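Side-chain contacts in rhodopsin (Todarodes pacificus, PDB 2Z73), which detects dim light through bound 11-cis retinal, whose isomerization drives G-protein signalling to phospholipase C in vision: residues R198-I201 with L202-I206; L207-F210 with G211-I215. One frame throughout, in Å; residues are numbered along the deposited sequence.

How the contacts relate
Contacts 1 and 2 follow one another along helix 195-224, the fifth transmembrane helix, and both touch retinal. Contact 1 lies at the extracellular end, where regular backbone hydrogen bonds carry a mixed set of side chains: Arg198 and Ser199 are partly exposed, whereas Met204 and Phe205 are buried beside the ligand. Contact 2 lies deeper in the membrane and its side chains are wholly apolar; buried Phe209 faces retinal while Phe210 and Leu214 are on the surface, and Pro212 disturbs the backbone bonding. Between them the helix widens into a pi-type turn, with probable hydrogen bonds from Phe210 N to Phe205 O and from Gly211 N to Ile206 O.

Contact 1: R198-I201 with L202-I206. With RET (retinal), chain D.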
loop_
_atom_site.group_PDB
_atom_site.type_symbol
_atom_site.label_atom_id
_atom_site.label_comp_id
_atom_site.label_asym_id
_atom_site.label_seq_id
_atom_site.Cartn_x
_atom_site.Cartn_y
_atom_site.Cartn_z
ATOM N N ARG A 198 21.338 7.094 -11.778
ATOM C CA ARG A 198 21.554 7.161 -10.335
ATOM C C ARG A 198 20.774 8.258 -9.642
ATOM O O ARG A 198 20.319 8.075 -8.513
ATOM C CB ARG A 198 23.050 7.313 -10.035
ATOM C CG ARG A 198 23.387 7.376 -8.555
ATOM C CD ARG A 198 24.873 7.170 -8.316
ATOM N NE ARG A 198 25.253 5.764 -8.428
ATOM C CZ ARG A 198 26.495 5.311 -8.282
ATOM N NH1 ARG A 198 27.478 6.158 -8.021
ATOM N NH2 ARG A 198 26.751 4.012 -8.383
ATOM N N SER A 199 20.615 9.401 -10.301
ATOM C CA SER A 199 19.863 10.510 -9.710
ATOM C C SER A 199 18.389 10.139 -9.610
ATOM O O SER A 199 17.725 10.435 -8.609
ATOM C CB SER A 199 20.026 11.791 -10.544
ATOM O OG SER A 199 19.726 11.576 -11.911
ATOM N N ASN A 200 17.876 9.483 -10.645
ATOM C CA ASN A 200 16.484 9.067 -10.644
ATOM C C ASN A 200 16.259 8.032 -9.549
ATOM O O ASN A 200 15.226 8.043 -8.885
ATOM C CB ASN A 200 16.090 8.497 -12.002
ATOM C CG ASN A 200 14.610 8.192 -12.089
ATOM O OD1 ASN A 200 14.206 7.033 -12.177
ATOM N ND2 ASN A 200 13.790 9.239 -12.064
ATOM N N ILE A 201 17.220 7.136 -9.355
ATOM C CA ILE A 201 17.089 6.140 -8.293
ATOM C C ILE A 201 17.070 6.866 -6.955
ATOM O O ILE A 201 16.183 6.651 -6.131
ATOM C CB ILE A 201 18.266 5.145 -8.272
ATOM C CG1 ILE A 201 18.194 4.227 -9.487
ATOM C CG2 ILE A 201 18.239 4.348 -6.984
ATOM C CD1 ILE A 201 19.292 3.214 -9.555
ATOM N N LEU A 202 18.052 7.736 -6.739
ATOM C CA LEU A 202 18.123 8.477 -5.485
ATOM C C LEU A 202 16.830 9.248 -5.240
ATOM O O LEU A 202 16.375 9.382 -4.100
ATOM C CB LEU A 202 19.319 9.432 -5.506
ATOM C CG LEU A 202 20.669 8.714 -5.586
ATOM C CD1 LEU A 202 21.773 9.731 -5.752
ATOM C CD2 LEU A 202 20.886 7.869 -4.336
ATOM N N CYS A 203 16.238 9.751 -6.318
ATOM C CA CYS A 203 14.989 10.490 -6.216
ATOM C C CYS A 203 13.841 9.560 -5.824
ATOM O O CYS A 203 12.996 9.914 -4.992
ATOM C CB CYS A 203 14.665 11.166 -7.546
ATOM S SG CYS A 203 15.478 12.744 -7.791
ATOM N N MET A 204 13.813 8.377 -6.438
ATOM C CA MET A 204 12.773 7.406 -6.150
ATOM C C MET A 204 12.805 7.032 -4.682
ATOM O O MET A 204 11.798 7.150 -3.976
ATOM C CB MET A 204 12.947 6.147 -7.002
ATOM C CG MET A 204 12.311 6.240 -8.383
ATOM S SD MET A 204 12.429 4.713 -9.297
ATOM C CE MET A 204 11.550 5.151 -10.783
ATOM N N PHE A 205 13.970 6.588 -4.223
ATOM C CA PHE A 205 14.153 6.189 -2.838
ATOM C C PHE A 205 13.890 7.298 -1.827
ATOM O O PHE A 205 13.199 7.096 -0.834
ATOM C CB PHE A 205 15.570 5.666 -2.651
ATOM C CG PHE A 205 15.723 4.212 -2.975
ATOM C CD1 PHE A 205 15.529 3.249 -1.996
ATOM C CD2 PHE A 205 16.035 3.802 -4.255
ATOM C CE1 PHE A 205 15.644 1.899 -2.290
ATOM C CE2 PHE A 205 16.151 2.458 -4.555
ATOM C CZ PHE A 205 15.953 1.502 -3.566
ATOM N N ILE A 206 14.442 8.476 -2.074
ATOM C CA ILE A 206 14.270 9.584 -1.145
ATOM C C ILE A 206 12.908 10.272 -1.257
ATOM O O ILE A 206 12.196 10.402 -0.262
ATOM C CB ILE A 206 15.420 10.601 -1.324
ATOM C CG1 ILE A 206 16.749 9.885 -1.077
ATOM C CG2 ILE A 206 15.281 11.740 -0.338
ATOM C CD1 ILE A 206 17.965 10.616 -1.596
HETATM C C1 RET D . 11.616 1.616 -4.037
HETATM C C2 RET D . 11.680 1.451 -2.491
HETATM C C3 RET D . 10.481 0.772 -1.852
HETATM C C4 RET D . 9.143 1.399 -2.282
HETATM C C5 RET D . 9.041 1.602 -3.795
HETATM C C6 RET D . 10.142 1.699 -4.608
HETATM C C7 RET D . 10.028 1.886 -6.114
HETATM C C8 RET D . 9.596 0.897 -7.012
HETATM C C9 RET D . 9.358 0.919 -8.462
HETATM C C10 RET D . 8.917 -0.253 -8.937
HETATM C C11 RET D . 8.503 -0.650 -10.266
HETATM C C12 RET D . 8.062 -1.878 -10.677
HETATM C C13 RET D . 7.955 -3.245 -10.035
HETATM C C14 RET D . 7.368 -4.275 -10.716
HETATM C C15 RET D . 7.241 -5.633 -10.172
HETATM C C16 RET D . 12.418 2.853 -4.440
HETATM C C17 RET D . 12.401 0.395 -4.620
HETATM C C18 RET D . 7.593 1.667 -4.206
HETATM C C19 RET D . 9.570 2.188 -9.263
HETATM C C20 RET D . 8.537 -3.394 -8.612
#
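Ile201 and Phe205, one turn apart, run alongside each other and form the tight part of this contact. The gamma-methyl CG2 of Ile201 sits 3.6 Å from CD2 of the Phe205 ring; it reaches there because chi1 of -70° sets CG2 anti to the backbone N. The carbonyl O of Ile201 lies in the plane of the same ring at its edge and also accepts the Phe205 N-H in a nearly straight bond of 2.9 Å (N to O). Over one face of the ring, C16 of retinal stands 3.6 Å above the plane, close to its centre. This is the fifth helix of the seven-helix bundle of rhodopsin-family receptors, where it borders the retinal pocket, with Ala278 and Leu282 of helix 246-286 also touching the Phe205 side chain. Replacing Phe205 by an alanine removes the ring under retinal C16, and would probably leave that methyl without its aromatic contact and open a gap beside Ile201 CG2. Met204 follows the pocket further along: its extended chain carries SD to 3.8 Å from retinal C19 and sends CE to 3.5 Å from OD1 of Asn200. On the looser side, Arg198 and Leu202 are neighbours, yet their closest side-chain atoms, Arg198 CG and Leu202 CD1, are 4.0 Å apart. The guanidinium of Arg198 turns instead to helix 246-286, where NH2 bonds Gln285 O, and partly exposed Ser199 directs its hydroxyl to Thr196 O, back in the preceding turn of the helix.

Contact 2: L207-F210 with G211-I215; sequences LGFF and GPILI. With RET (retinal), chain D.
Phe209 presents one ring face to retinal and the other to Ile213, so that the ring is sandwiched between retinal and the Ile213 methyl. On the ligand side C3 of retinal lies 3.7 Å above the plane, over the ring centre, with C2 3.7 Å from Phe209 CD2. On the opposite face the delta-methyl CD1 of Ile213 makes a CH-pi contact, 3.7 Å from the ring centroid and displaced toward the rim near CE1. A chi1 of -168° puts CG of Phe209 opposite the backbone N and swings the ring out between retinal and Ile213, whose side chain it crosses obliquely. Ile213 CD1 also lies near the edge of the Phe210 ring, 4.5 Å from Phe210 CD1, on the surface side of the helix. Ile123 of helix 104-138 and Phe270, Leu271 and Ser275 of helix 246-286 also touch the Phe209 side chain.

The backbone is less regular. Pro212 has no N-H to give to the turn before, and its CG packs 3.1 Å from Phe209 O, an oxygen to which Ile213 N gives a weak bond of 3.4 Å. Past the proline, Leu214 N bonds Phe210 O at 3.0 Å. Such a proline kink, set three residues beyond the phenylalanine that packs on retinal, is characteristic of the fifth transmembrane helix in rhodopsin-family receptors.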
loop_
_atom_site.group_PDB
_atom_site.type_symbol
_atom_site.label_atom_id
_atom_site.label_comp_id
_atom_site.label_asym_id
_atom_site.label_seq_id
_atom_site.Cartn_x
_atom_site.Cartn_y
_atom_site.Cartn_z
ATOM N N LEU A 207 12.533 10.698 -2.459
ATOM C CA LEU A 207 11.247 11.370 -2.631
ATOM C C LEU A 207 10.054 10.417 -2.611
ATOM O O LEU A 207 9.054 10.668 -1.944
ATOM C CB LEU A 207 11.227 12.176 -3.930
ATOM C CG LEU A 207 12.094 13.438 -3.987
ATOM C CD1 LEU A 207 11.816 14.303 -2.761
ATOM C CD2 LEU A 207 13.562 13.055 -4.051
ATOM N N GLY A 208 10.160 9.319 -3.343
ATOM C CA GLY A 208 9.068 8.372 -3.392
ATOM C C GLY A 208 8.886 7.516 -2.157
ATOM O O GLY A 208 7.759 7.284 -1.723
ATOM N N PHE A 209 9.987 7.049 -1.578
ATOM C CA PHE A 209 9.925 6.180 -0.410
ATOM C C PHE A 209 10.141 6.874 0.940
ATOM O O PHE A 209 9.197 7.016 1.723
ATOM C CB PHE A 209 10.929 5.042 -0.601
ATOM C CG PHE A 209 10.781 3.916 0.385
ATOM C CD1 PHE A 209 9.528 3.560 0.881
ATOM C CD2 PHE A 209 11.890 3.173 0.776
ATOM C CE1 PHE A 209 9.390 2.478 1.750
ATOM C CE2 PHE A 209 11.759 2.092 1.644
ATOM C CZ PHE A 209 10.506 1.745 2.130
ATOM N N PHE A 210 11.369 7.305 1.222
ATOM C CA PHE A 210 11.662 7.963 2.495
ATOM C C PHE A 210 10.709 9.111 2.809
ATOM O O PHE A 210 10.333 9.323 3.958
ATOM C CB PHE A 210 13.102 8.489 2.511
ATOM C CG PHE A 210 14.139 7.424 2.282
ATOM C CD1 PHE A 210 14.019 6.176 2.890
ATOM C CD2 PHE A 210 15.251 7.674 1.483
ATOM C CE1 PHE A 210 14.988 5.196 2.706
ATOM C CE2 PHE A 210 16.227 6.699 1.296
ATOM C CZ PHE A 210 16.093 5.457 1.910
ATOM N N GLY A 211 10.322 9.851 1.780
ATOM C CA GLY A 211 9.426 10.970 1.976
ATOM C C GLY A 211 8.216 10.650 2.827
ATOM O O GLY A 211 8.164 11.049 3.991
ATOM N N PRO A 212 7.223 9.933 2.275
ATOM C CA PRO A 212 6.002 9.561 2.996
ATOM C C PRO A 212 6.295 8.847 4.311
ATOM O O PRO A 212 5.498 8.883 5.247
ATOM C CB PRO A 212 5.263 8.676 1.991
ATOM C CG PRO A 212 6.380 8.097 1.154
ATOM C CD PRO A 212 7.262 9.297 0.949
ATOM N N ILE A 213 7.447 8.201 4.383
ATOM C CA ILE A 213 7.827 7.521 5.608
ATOM C C ILE A 213 7.955 8.548 6.730
ATOM O O ILE A 213 7.442 8.349 7.830
ATOM C CB ILE A 213 9.157 6.778 5.444
ATOM C CG1 ILE A 213 8.955 5.572 4.518
ATOM C CG2 ILE A 213 9.688 6.377 6.802
ATOM C CD1 ILE A 213 10.133 4.621 4.439
ATOM N N LEU A 214 8.635 9.654 6.443
ATOM C CA LEU A 214 8.814 10.708 7.433
ATOM C C LEU A 214 7.459 11.205 7.918
ATOM O O LEU A 214 7.239 11.380 9.119
ATOM C CB LEU A 214 9.620 11.860 6.837
ATOM C CG LEU A 214 11.084 11.536 6.522
ATOM C CD1 LEU A 214 11.720 12.691 5.756
ATOM C CD2 LEU A 214 11.839 11.272 7.817
ATOM N N ILE A 215 6.549 11.434 6.979
ATOM C CA ILE A 215 5.208 11.886 7.329
ATOM C C ILE A 215 4.593 10.842 8.257
ATOM O O ILE A 215 4.033 11.176 9.297
ATOM C CB ILE A 215 4.333 12.036 6.074
ATOM C CG1 ILE A 215 4.904 13.127 5.174
ATOM C CG2 ILE A 215 2.920 12.390 6.466
ATOM C CD1 ILE A 215 4.133 13.320 3.884
HETATM C C1 RET D . 11.616 1.616 -4.037
HETATM C C2 RET D . 11.680 1.451 -2.491
HETATM C C3 RET D . 10.481 0.772 -1.852
HETATM C C4 RET D . 9.143 1.399 -2.282
HETATM C C5 RET D . 9.041 1.602 -3.795
HETATM C C6 RET D . 10.142 1.699 -4.608
HETATM C C7 RET D . 10.028 1.886 -6.114
HETATM C C8 RET D . 9.596 0.897 -7.012
HETATM C C9 RET D . 9.358 0.919 -8.462
HETATM C C10 RET D . 8.917 -0.253 -8.937
HETATM C C11 RET D . 8.503 -0.650 -10.266
HETATM C C12 RET D . 8.062 -1.878 -10.677
HETATM C C13 RET D . 7.955 -3.245 -10.035
HETATM C C14 RET D . 7.368 -4.275 -10.716
HETATM C C15 RET D . 7.241 -5.633 -10.172
HETATM C C16 RET D . 12.418 2.853 -4.440
HETATM C C17 RET D . 12.401 0.395 -4.620
HETATM C C18 RET D . 7.593 1.667 -4.206
HETATM C C19 RET D . 9.570 2.188 -9.263
HETATM C C20 RET D . 8.537 -3.394 -8.612
#